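Local coordinates for possible protein of nuclear scaffold (Encephalitozoon cuniculi, PDB 3KAE) that probably acts as the Cdc27 (APC3) subunit of the anaphase-promoting complex, of which this N-terminal tetratricopeptide repeat domain forms a homodimer, at residues C[111-115]-C[140-146]; C[62-66]-C[106-110]; C[69-73]-C[119-123]; C[135-139]-C[149-153]. One frame throughout, in Å; residues are numbered along the deposited sequence.

Contact 1: residues C[111-115]-C[140-146]; sequences GDEEF and SFGKSFL
Gly111 and Asp112 form a turn-like, non-extended lead-in (phi/psi -90/-8 and -93/61) to helix 113-126; helix 130-143 ends opposite them and unwinds through Ser144 and Phe145 to Leu146, the N-cap residue of the next helix. Register is set by Glu114 and Ser140, whose CA atoms are 4.4 Å apart. Gly111 O accepts a hydrogen bond from Lys143 NZ at 2.5 Å, delivered by a nearly extended lysine (chi1, chi3 and chi4 t; chi2 147°). Asp112 points its CB away, and its OD2 bonds Tyr15 OH of the second subunit. Glu114 is the most deeply covered residue (116 Å²): its folded side chain (chi1 -28°, chi2 102°) brings Glu114 CG to 3.5 Å from Ser144 CB and Glu114 OE2 to 3.2 Å from Lys143 CE, while Glu114 O accepts a hydrogen bond from Ser140 OG (t) at 3.0 Å. Phe115 (m) places CE1 3.7 Å from Leu146 CD2, with Leu146 CD1 over one ring face. This is the open end of an antiparallel TPR-type hairpin. Because Glu114 OE2 and Lys143 NZ stay 4.1 Å apart, beyond salt-bridge range, cohesion rests on two side-chain-to-carbonyl hydrogen bonds plus apolar packing.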
loop_
_atom_site.group_PDB
_atom_site.type_symbol
_atom_site.label_atom_id
_atom_site.label_comp_id
_atom_site.label_asym_id
_atom_site.label_seq_id
_atom_site.Cartn_x
_atom_site.Cartn_y
_atom_site.Cartn_z
ATOM N N GLY C 111 7.397 -12.503 16.943
ATOM C CA GLY C 111 6.919 -12.262 18.287
ATOM C C GLY C 111 5.653 -11.428 18.298
ATOM O O GLY C 111 5.025 -11.235 19.342
ATOM N N ASP C 112 5.279 -10.928 17.128
ATOM C CA ASP C 112 4.059 -10.140 16.976
ATOM C C ASP C 112 2.876 -11.034 16.565
ATOM O O ASP C 112 2.278 -10.855 15.509
ATOM C CB ASP C 112 4.287 -9.025 15.950
ATOM C CG ASP C 112 5.421 -8.095 16.346
ATOM O OD1 ASP C 112 5.712 -7.990 17.556
ATOM O OD2 ASP C 112 6.025 -7.466 15.452
ATOM N N GLU C 113 2.546 -11.997 17.417
ATOM C CA GLU C 113 1.560 -13.015 17.080
ATOM C C GLU C 113 0.124 -12.502 17.013
ATOM O O GLU C 113 -0.735 -13.148 16.423
ATOM C CB GLU C 113 1.662 -14.192 18.047
ATOM C CG GLU C 113 2.984 -14.939 17.929
ATOM C CD GLU C 113 3.067 -16.144 18.845
ATOM O OE1 GLU C 113 2.220 -16.259 19.756
ATOM O OE2 GLU C 113 3.983 -16.971 18.651
ATOM N N GLU C 114 -0.143 -11.345 17.607
ATOM C CA GLU C 114 -1.475 -10.748 17.482
ATOM C C GLU C 114 -1.890 -10.692 16.017
ATOM O O GLU C 114 -2.999 -11.091 15.660
ATOM C CB GLU C 114 -1.509 -9.333 18.063
ATOM C CG GLU C 114 -0.514 -9.088 19.168
ATOM C CD GLU C 114 0.707 -8.316 18.711
ATOM O OE1 GLU C 114 0.552 -7.149 18.298
ATOM O OE2 GLU C 114 1.821 -8.867 18.803
ATOM N N PHE C 115 -0.981 -10.197 15.174
ATOM C CA PHE C 115 -1.230 -10.053 13.736
ATOM C C PHE C 115 -1.526 -11.366 13.005
ATOM O O PHE C 115 -2.382 -11.397 12.127
ATOM C CB PHE C 115 -0.061 -9.311 13.084
ATOM C CG PHE C 115 0.034 -7.889 13.507
ATOM C CD1 PHE C 115 -0.800 -6.932 12.942
ATOM C CD2 PHE C 115 0.908 -7.512 14.506
ATOM C CE1 PHE C 115 -0.724 -5.622 13.340
ATOM C CE2 PHE C 115 0.971 -6.201 14.929
ATOM C CZ PHE C 115 0.162 -5.254 14.336
ATOM N N SER C 140 -5.691 -13.436 19.897
ATOM C CA SER C 140 -5.095 -12.201 19.424
ATOM C C SER C 140 -5.350 -11.036 20.370
ATOM O O SER C 140 -4.431 -10.262 20.694
ATOM C CB SER C 140 -5.650 -11.848 18.058
ATOM O OG SER C 140 -5.197 -10.565 17.671
ATOM N N PHE C 141 -6.612 -10.887 20.778
ATOM C CA PHE C 141 -6.999 -9.775 21.642
ATOM C C PHE C 141 -6.293 -9.866 22.987
ATOM O O PHE C 141 -6.003 -8.843 23.603
ATOM C CB PHE C 141 -8.517 -9.694 21.816
ATOM C CG PHE C 141 -8.953 -8.591 22.732
ATOM C CD1 PHE C 141 -8.882 -7.268 22.325
ATOM C CD2 PHE C 141 -9.414 -8.870 24.009
ATOM C CE1 PHE C 141 -9.276 -6.242 23.170
ATOM C CE2 PHE C 141 -9.802 -7.851 24.858
ATOM C CZ PHE C 141 -9.732 -6.534 24.435
ATOM N N GLY C 142 -6.007 -11.092 23.421
ATOM C CA GLY C 142 -5.268 -11.329 24.647
ATOM C C GLY C 142 -3.891 -10.688 24.661
ATOM O O GLY C 142 -3.358 -10.363 25.718
ATOM N N LYS C 143 -3.298 -10.498 23.491
ATOM C CA LYS C 143 -1.981 -9.890 23.445
ATOM C C LYS C 143 -2.053 -8.391 23.197
ATOM O O LYS C 143 -1.278 -7.627 23.767
ATOM C CB LYS C 143 -1.087 -10.562 22.395
ATOM C CG LYS C 143 0.304 -9.927 22.296
ATOM C CD LYS C 143 1.372 -10.950 21.957
ATOM C CE LYS C 143 2.674 -10.251 21.575
ATOM N NZ LYS C 143 3.812 -11.208 21.546
ATOM N N SER C 144 -2.990 -7.963 22.360
ATOM C CA SER C 144 -2.965 -6.590 21.898
ATOM C C SER C 144 -4.232 -6.210 21.156
ATOM O O SER C 144 -4.854 -7.054 20.502
ATOM C CB SER C 144 -1.740 -6.388 20.990
ATOM O OG SER C 144 -1.783 -5.136 20.338
ATOM N N PHE C 145 -4.606 -4.934 21.257
ATOM C CA PHE C 145 -5.744 -4.413 20.510
ATOM C C PHE C 145 -5.457 -4.432 19.006
ATOM O O PHE C 145 -4.499 -3.829 18.552
ATOM C CB PHE C 145 -6.081 -2.974 20.945
ATOM C CG PHE C 145 -7.154 -2.316 20.103
ATOM C CD1 PHE C 145 -6.871 -1.850 18.827
ATOM C CD2 PHE C 145 -8.446 -2.155 20.589
ATOM C CE1 PHE C 145 -7.853 -1.257 18.043
ATOM C CE2 PHE C 145 -9.425 -1.547 19.810
ATOM C CZ PHE C 145 -9.119 -1.104 18.526
ATOM N N LEU C 146 -6.302 -5.125 18.254
ATOM C CA LEU C 146 -6.353 -4.976 16.814
ATOM C C LEU C 146 -7.821 -4.872 16.431
ATOM O O LEU C 146 -8.693 -5.378 17.143
ATOM C CB LEU C 146 -5.689 -6.155 16.083
ATOM C CG LEU C 146 -4.190 -6.392 16.347
ATOM C CD1 LEU C 146 -3.724 -7.602 15.618
ATOM C CD2 LEU C 146 -3.319 -5.193 15.985
#

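Contact 2: residues C[62-66]-C[106-110]; sequences CTSKY and MFVDP
This is a buried helix-to-loop contact: the first turn of helix 62-74 packs against the irregular segment 106-110, which leads toward helix 113-126. The backbone of 107-109 is extended (phi/psi -95/161, -99/128 and -93/124), and register is fixed by Thr63 and Val108, with CA atoms 4.9 Å apart. A nearly linear hydrogen bond joins the segments: Val108 N donates to Thr63 OG1 at 2.9 Å and 175°, the threonine in its m rotamer; Thr63 OG1 also lies 3.5 Å from Phe107 CB. Val108 (chi1 139°, between wells) is the apolar centre: Val108 CG1 is 4.0 Å from Cys62 CB, and Val108 CG2 is 3.8 Å from Tyr66 CD2. Cys62 (p) puts SG 3.8 Å from Pro110 CG. A side-chain acceptor thus meets a loop amide beside apolar packing. Tyr66 OH bonds Tyr15 O of the second subunit, so the seam borders the dimer interface. Around it, Met37 of helix 36-45 touches Thr63 and Phe107, and Leu85 and Ile88 of helix 78-89 back Tyr66.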
loop_
_atom_site.group_PDB
_atom_site.type_symbol
_atom_site.label_atom_id
_atom_site.label_comp_id
_atom_site.label_asym_id
_atom_site.label_seq_id
_atom_site.Cartn_x
_atom_site.Cartn_y
_atom_site.Cartn_z
ATOM N N CYS C 62 9.503 -15.894 7.976
ATOM C CA CYS C 62 8.291 -15.379 8.588
ATOM C C CYS C 62 7.674 -14.275 7.723
ATOM O O CYS C 62 6.443 -14.247 7.535
ATOM C CB CYS C 62 8.557 -14.873 10.010
ATOM S SG CYS C 62 10.027 -13.833 10.185
ATOM N N THR C 63 8.522 -13.385 7.191
ATOM C CA THR C 63 8.037 -12.257 6.390
ATOM C C THR C 63 7.486 -12.742 5.061
ATOM O O THR C 63 6.496 -12.226 4.565
ATOM C CB THR C 63 9.127 -11.194 6.110
ATOM O OG1 THR C 63 9.744 -10.773 7.329
ATOM C CG2 THR C 63 8.521 -9.981 5.445
ATOM N N SER C 64 8.103 -13.772 4.508
ATOM C CA SER C 64 7.695 -14.246 3.189
ATOM C C SER C 64 6.381 -14.984 3.304
ATOM O O SER C 64 5.476 -14.778 2.503
ATOM C CB SER C 64 8.786 -15.129 2.531
ATOM O OG SER C 64 8.565 -16.522 2.730
ATOM N N LYS C 65 6.283 -15.851 4.309
ATOM C CA LYS C 65 5.063 -16.623 4.549
ATOM C C LYS C 65 3.908 -15.706 4.930
ATOM O O LYS C 65 2.766 -15.936 4.550
ATOM C CB LYS C 65 5.297 -17.684 5.618
ATOM C CG LYS C 65 6.095 -18.867 5.116
ATOM C CD LYS C 65 5.396 -19.522 3.939
ATOM C CE LYS C 65 6.176 -20.729 3.444
ATOM N NZ LYS C 65 5.551 -21.376 2.255
ATOM N N TYR C 66 4.221 -14.640 5.650
ATOM C CA TYR C 66 3.202 -13.643 5.968
ATOM C C TYR C 66 2.638 -12.960 4.707
ATOM O O TYR C 66 1.424 -12.959 4.487
ATOM C CB TYR C 66 3.724 -12.625 6.989
ATOM C CG TYR C 66 2.656 -11.676 7.459
ATOM C CD1 TYR C 66 1.634 -12.103 8.296
ATOM C CD2 TYR C 66 2.654 -10.355 7.044
ATOM C CE1 TYR C 66 0.646 -11.242 8.694
ATOM C CE2 TYR C 66 1.684 -9.487 7.454
ATOM C CZ TYR C 66 0.680 -9.938 8.275
ATOM O OH TYR C 66 -0.277 -9.059 8.669
ATOM N N MET C 106 10.829 -3.269 7.262
ATOM C CA MET C 106 9.636 -3.725 6.553
ATOM C C MET C 106 9.380 -5.188 6.851
ATOM O O MET C 106 8.478 -5.793 6.280
ATOM C CB MET C 106 9.795 -3.548 5.042
ATOM C CG MET C 106 10.447 -2.247 4.623
ATOM S SD MET C 106 10.233 -1.964 2.859
ATOM C CE MET C 106 8.457 -1.674 2.816
ATOM N N PHE C 107 10.200 -5.763 7.724
ATOM C CA PHE C 107 10.117 -7.195 7.987
ATOM C C PHE C 107 9.265 -7.523 9.198
ATOM O O PHE C 107 9.044 -6.688 10.066
ATOM C CB PHE C 107 11.502 -7.839 8.140
ATOM C CG PHE C 107 12.252 -7.961 6.860
ATOM C CD1 PHE C 107 11.632 -7.695 5.650
ATOM C CD2 PHE C 107 13.579 -8.361 6.858
ATOM C CE1 PHE C 107 12.325 -7.803 4.463
ATOM C CE2 PHE C 107 14.273 -8.478 5.677
ATOM C CZ PHE C 107 13.646 -8.199 4.477
ATOM N N VAL C 108 8.831 -8.773 9.245
ATOM C CA VAL C 108 7.888 -9.265 10.232
ATOM C C VAL C 108 8.597 -9.990 11.377
ATOM O O VAL C 108 9.412 -10.887 11.156
ATOM C CB VAL C 108 6.904 -10.228 9.539
ATOM C CG1 VAL C 108 6.620 -11.446 10.405
ATOM C CG2 VAL C 108 5.661 -9.488 9.124
ATOM N N ASP C 109 8.281 -9.590 12.603
ATOM C CA ASP C 109 8.840 -10.214 13.797
ATOM C C ASP C 109 7.895 -11.319 14.276
ATOM O O ASP C 109 6.713 -11.076 14.497
ATOM C CB ASP C 109 9.048 -9.145 14.876
ATOM C CG ASP C 109 9.681 -9.693 16.133
ATOM O OD1 ASP C 109 9.925 -10.915 16.200
ATOM O OD2 ASP C 109 9.932 -8.895 17.063
ATOM N N PRO C 110 8.408 -12.549 14.418
ATOM C CA PRO C 110 7.574 -13.693 14.821
ATOM C C PRO C 110 7.004 -13.554 16.234
ATOM O O PRO C 110 6.229 -14.403 16.663
ATOM C CB PRO C 110 8.548 -14.878 14.774
ATOM C CG PRO C 110 9.699 -14.414 13.944
ATOM C CD PRO C 110 9.804 -12.941 14.165
#

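Contact 3: residues C[69-73]-C[119-123]; sequences SLCYK and LLGDL
Leu119 opens the helical segment 119-123 and points its CB toward helix segment 69-73; the two segments run nearly parallel, 25° apart in direction, with axes 11.8 Å apart at closest. CA pairing is Leu70 with Leu119 (8.6 Å) and Lys73 with Leu123 (7.6 Å). Leu119 (chi1 -152°, chi2 -102°) spreads between three partners: Leu119 CD1 is 3.3 Å from Ser69 OG, Leu119 CD2 is 3.6 Å from Lys73 CD, and Leu119 CG is 4.5 Å from Leu70 CD2. One turn on, Asp122 CB lies 4.2 Å from Lys73 CE, while Asp122 OD1 is bonded to Tyr137 OH. Leu123 (m, t) closes the contact with CD1 3.7 Å from Ser69 OG and CD2 3.9 Å from Lys73 CG. Lys73 is extended through chi3 and m at chi4, so its aliphatic stem does the packing. No hydrogen bond crosses; Ser69 OG instead bonds Ala81 O. With Leu85 of helix 78-89 touching both Ser69 and Leu119, the wide, near-parallel spacing is consistent with that of the A helices of successive tetratricopeptide repeats.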
loop_
_atom_site.group_PDB
_atom_site.type_symbol
_atom_site.label_atom_id
_atom_site.label_comp_id
_atom_site.label_asym_id
_atom_site.label_seq_id
_atom_site.Cartn_x
_atom_site.Cartn_y
_atom_site.Cartn_z
ATOM N N SER C 69 0.512 -15.320 2.746
ATOM C CA SER C 69 -0.851 -15.373 3.267
ATOM C C SER C 69 -1.673 -14.164 2.813
ATOM O O SER C 69 -2.814 -14.316 2.389
ATOM C CB SER C 69 -0.841 -15.461 4.794
ATOM O OG SER C 69 -2.109 -15.896 5.277
ATOM N N LEU C 70 -1.085 -12.969 2.851
ATOM C CA LEU C 70 -1.808 -11.779 2.375
ATOM C C LEU C 70 -2.214 -11.909 0.910
ATOM O O LEU C 70 -3.355 -11.586 0.554
ATOM C CB LEU C 70 -0.994 -10.502 2.556
ATOM C CG LEU C 70 -0.522 -10.126 3.956
ATOM C CD1 LEU C 70 0.286 -8.811 3.885
ATOM C CD2 LEU C 70 -1.724 -10.014 4.899
ATOM N N CYS C 71 -1.275 -12.368 0.066
ATOM C CA CYS C 71 -1.519 -12.485 -1.371
ATOM C C CYS C 71 -2.589 -13.518 -1.616
ATOM O O CYS C 71 -3.493 -13.307 -2.418
ATOM C CB CYS C 71 -0.240 -12.881 -2.150
ATOM S SG CYS C 71 1.086 -11.644 -2.151
ATOM N N TYR C 72 -2.481 -14.646 -0.923
ATOM C CA TYR C 72 -3.508 -15.692 -0.982
ATOM C C TYR C 72 -4.880 -15.195 -0.564
ATOM O O TYR C 72 -5.883 -15.565 -1.166
ATOM C CB TYR C 72 -3.097 -16.908 -0.155
ATOM C CG TYR C 72 -2.092 -17.805 -0.855
ATOM C CD1 TYR C 72 -2.255 -18.152 -2.191
ATOM C CD2 TYR C 72 -0.988 -18.306 -0.177
ATOM C CE1 TYR C 72 -1.332 -18.975 -2.847
ATOM C CE2 TYR C 72 -0.067 -19.119 -0.816
ATOM C CZ TYR C 72 -0.244 -19.448 -2.148
ATOM O OH TYR C 72 0.668 -20.257 -2.771
ATOM N N LYS C 73 -4.921 -14.352 0.463
ATOM C CA LYS C 73 -6.181 -13.815 0.946
ATOM C C LYS C 73 -6.807 -12.889 -0.098
ATOM O O LYS C 73 -8.009 -12.935 -0.342
ATOM C CB LYS C 73 -5.986 -13.097 2.284
ATOM C CG LYS C 73 -7.278 -12.557 2.919
ATOM C CD LYS C 73 -6.981 -11.869 4.249
ATOM C CE LYS C 73 -8.248 -11.303 4.876
ATOM N NZ LYS C 73 -8.812 -10.221 4.029
ATOM N N LEU C 119 -5.272 -12.441 11.560
ATOM C CA LEU C 119 -5.408 -12.828 10.165
ATOM C C LEU C 119 -5.967 -14.240 10.088
ATOM O O LEU C 119 -6.816 -14.546 9.263
ATOM C CB LEU C 119 -4.037 -12.738 9.483
ATOM C CG LEU C 119 -3.875 -12.466 7.980
ATOM C CD1 LEU C 119 -3.551 -13.726 7.225
ATOM C CD2 LEU C 119 -5.089 -11.739 7.364
ATOM N N LEU C 120 -5.473 -15.095 10.967
ATOM C CA LEU C 120 -5.979 -16.446 11.107
ATOM C C LEU C 120 -7.482 -16.440 11.463
ATOM O O LEU C 120 -8.243 -17.294 11.009
ATOM C CB LEU C 120 -5.173 -17.124 12.198
ATOM C CG LEU C 120 -4.527 -18.478 11.969
ATOM C CD1 LEU C 120 -4.483 -18.996 10.548
ATOM C CD2 LEU C 120 -3.242 -18.684 12.761
ATOM N N GLY C 121 -7.905 -15.450 12.236
ATOM C CA GLY C 121 -9.300 -15.344 12.611
ATOM C C GLY C 121 -10.131 -15.021 11.390
ATOM O O GLY C 121 -11.168 -15.645 11.145
ATOM N N ASP C 122 -9.666 -14.039 10.620
ATOM C CA ASP C 122 -10.332 -13.633 9.379
ATOM C C ASP C 122 -10.439 -14.782 8.392
ATOM O O ASP C 122 -11.500 -15.011 7.802
ATOM C CB ASP C 122 -9.581 -12.470 8.721
ATOM C CG ASP C 122 -9.651 -11.192 9.538
ATOM O OD1 ASP C 122 -10.490 -11.139 10.469
ATOM O OD2 ASP C 122 -8.873 -10.245 9.255
ATOM N N LEU C 123 -9.331 -15.502 8.221
ATOM C CA LEU C 123 -9.290 -16.637 7.313
ATOM C C LEU C 123 -10.259 -17.755 7.718
ATOM O O LEU C 123 -11.002 -18.241 6.859
ATOM C CB LEU C 123 -7.853 -17.166 7.154
ATOM C CG LEU C 123 -6.876 -16.100 6.604
ATOM C CD1 LEU C 123 -5.414 -16.497 6.815
ATOM C CD2 LEU C 123 -7.149 -15.781 5.133
#

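Contact 4: residues C[135-139]-C[149-153]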
loop_
_atom_site.group_PDB
_atom_site.type_symbol
_atom_site.label_atom_id
_atom_site.label_comp_id
_atom_site.label_asym_id
_atom_site.label_seq_id
_atom_site.Cartn_x
_atom_site.Cartn_y
_atom_site.Cartn_z
ATOM N N GLY C 135 -11.812 -18.066 18.266
ATOM C CA GLY C 135 -10.709 -18.506 19.100
ATOM C C GLY C 135 -9.396 -17.806 18.772
ATOM O O GLY C 135 -8.615 -17.481 19.678
ATOM N N HIS C 136 -9.138 -17.574 17.483
ATOM C CA HIS C 136 -7.944 -16.811 17.088
ATOM C C HIS C 136 -8.113 -15.347 17.472
ATOM O O HIS C 136 -7.178 -14.725 17.972
ATOM C CB HIS C 136 -7.614 -16.974 15.599
ATOM C CG HIS C 136 -7.296 -18.388 15.209
ATOM N ND1 HIS C 136 -6.255 -19.096 15.766
ATOM C CD2 HIS C 136 -7.898 -19.228 14.336
ATOM C CE1 HIS C 136 -6.223 -20.312 15.249
ATOM N NE2 HIS C 136 -7.211 -20.419 14.382
ATOM N N TYR C 137 -9.317 -14.808 17.277
ATOM C CA TYR C 137 -9.585 -13.428 17.689
ATOM C C TYR C 137 -9.371 -13.247 19.186
ATOM O O TYR C 137 -8.793 -12.252 19.633
ATOM C CB TYR C 137 -11.003 -13.006 17.344
ATOM C CG TYR C 137 -11.307 -12.868 15.877
ATOM C CD1 TYR C 137 -10.361 -12.352 14.975
ATOM C CD2 TYR C 137 -12.547 -13.233 15.389
ATOM C CE1 TYR C 137 -10.666 -12.227 13.626
ATOM C CE2 TYR C 137 -12.861 -13.110 14.058
ATOM C CZ TYR C 137 -11.926 -12.607 13.178
ATOM O OH TYR C 137 -12.284 -12.495 11.863
ATOM N N VAL C 138 -9.846 -14.219 19.954
ATOM C CA VAL C 138 -9.676 -14.191 21.397
ATOM C C VAL C 138 -8.194 -14.205 21.736
ATOM O O VAL C 138 -7.732 -13.403 22.551
ATOM C CB VAL C 138 -10.379 -15.377 22.075
ATOM C CG1 VAL C 138 -9.871 -15.562 23.499
ATOM C CG2 VAL C 138 -11.875 -15.169 22.052
ATOM N N ARG C 139 -7.448 -15.105 21.098
ATOM C CA ARG C 139 -6.041 -15.278 21.430
ATOM C C ARG C 139 -5.275 -14.023 21.011
ATOM O O ARG C 139 -4.359 -13.576 21.696
ATOM C CB ARG C 139 -5.478 -16.559 20.794
ATOM C CG ARG C 139 -4.093 -16.947 21.278
ATOM C CD ARG C 139 -3.879 -18.458 21.232
ATOM N NE ARG C 139 -4.496 -19.055 20.066
ATOM C CZ ARG C 139 -5.453 -19.980 20.024
ATOM N NH1 ARG C 139 -5.871 -20.369 18.831
ATOM N NH2 ARG C 139 -5.981 -20.527 21.113
ATOM N N PRO C 149 -10.144 -8.471 15.463
ATOM C CA PRO C 149 -10.544 -9.274 16.624
ATOM C C PRO C 149 -11.547 -8.499 17.516
ATOM O O PRO C 149 -12.596 -9.039 17.894
ATOM C CB PRO C 149 -9.213 -9.530 17.354
ATOM C CG PRO C 149 -8.178 -9.402 16.297
ATOM C CD PRO C 149 -8.678 -8.336 15.360
ATOM N N VAL C 150 -11.235 -7.241 17.813
ATOM C CA VAL C 150 -12.114 -6.405 18.614
ATOM C C VAL C 150 -13.523 -6.286 18.020
ATOM O O VAL C 150 -14.512 -6.562 18.710
ATOM C CB VAL C 150 -11.512 -5.005 18.863
ATOM C CG1 VAL C 150 -12.550 -4.078 19.494
ATOM C CG2 VAL C 150 -10.292 -5.118 19.760
ATOM N N GLU C 151 -13.626 -5.899 16.747
ATOM C CA GLU C 151 -14.951 -5.700 16.149
ATOM C C GLU C 151 -15.777 -6.985 16.029
ATOM O O GLU C 151 -17.008 -6.955 16.144
ATOM C CB GLU C 151 -14.866 -4.955 14.811
ATOM C CG GLU C 151 -14.415 -3.500 14.972
ATOM C CD GLU C 151 -15.438 -2.651 15.758
ATOM O OE1 GLU C 151 -16.546 -2.381 15.241
ATOM O OE2 GLU C 151 -15.136 -2.243 16.895
ATOM N N ASN C 152 -15.087 -8.103 15.804
ATOM C CA ASN C 152 -15.727 -9.404 15.664
ATOM C C ASN C 152 -16.136 -9.992 17.004
ATOM O O ASN C 152 -17.150 -10.688 17.099
ATOM C CB ASN C 152 -14.819 -10.402 14.927
ATOM C CG ASN C 152 -14.879 -10.232 13.435
ATOM O OD1 ASN C 152 -15.785 -10.740 12.782
ATOM N ND2 ASN C 152 -13.924 -9.487 12.886
ATOM N N LEU C 153 -15.318 -9.741 18.021
ATOM C CA LEU C 153 -15.622 -10.202 19.359
ATOM C C LEU C 153 -16.764 -9.383 19.963
ATOM O O LEU C 153 -17.665 -9.935 20.611
ATOM C CB LEU C 153 -14.372 -10.176 20.236
ATOM C CG LEU C 153 -13.374 -11.280 19.874
ATOM C CD1 LEU C 153 -12.149 -11.232 20.786
ATOM C CD2 LEU C 153 -14.042 -12.650 19.935
#
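Tyr137 dominates this contact, with 112 Å² of its surface covered by segment 149-153. Its m rotamer (chi2 -38°) lays the ring beside the first turns of the opposing helix: Tyr137 CD1 lies 3.5 Å from Pro149 CA and 3.9 Å from Pro149 CB, while Tyr137 CE2, para to CD1, lies 3.5 Å from Asn152 CB. Both approaches to the ring are oblique. The hydroxyl reaches past the contact, where Tyr137 OH bonds Asp122 OD1 of helix 113-126. Asn152, also m, offers its CB to the ring and turns its amide back into its own helix, Asn152 ND2 bonding Ser148 O. Leu153 adopts the m, t conformation and fills the space beside the tyrosine stem: Leu153 CG is 3.9 Å from Tyr137 CB, and Leu153 CD1 is 3.7 Å from Tyr137 O. Val138 directs its CB away, yet its t rotamer still places Val138 CG2 3.9 Å from Leu153 CD2. No hydrogen bond crosses, so the contact is held by van der Waals packing. The segment axes approach to 9.1 Å at a signed crossing angle of -125°, and Tyr137 and Pro149 have CA atoms 4.4 Å apart. Pro149 also packs on Ser118 of helix 113-126. Helix 147-155 thus follows the hairpin 113-126/130-143 and leans on both its helices, an arrangement resembling the packing of a following A helix on the preceding repeat in a tetratricopeptide superhelix.

Contacts 3, 1 and 4 follow the helical array along the chain, while contact 2 ties the loop before helix 113-126 to the start of helix 62-74. Contact 3 joins helix 62-74 to helix 113-126, contact 1 joins the start of helix 113-126 to the end of helix 130-143, and contact 4 passes from that hairpin to helix 147-155. Contacts 1 and 4 have centres about 10 Å apart and touch directly, Ser140 OG lying 3.5 Å from Pro149 CG. Contacts 3 and 4, with centres about 14 Å apart, meet through the probable hydrogen bond of Asp122 OD1 with Tyr137 OH (2.6 Å). Contacts 1 and 2 both reach Tyr15 of the second subunit, at the homodimer interface, whereas contact 4 lies clear of it.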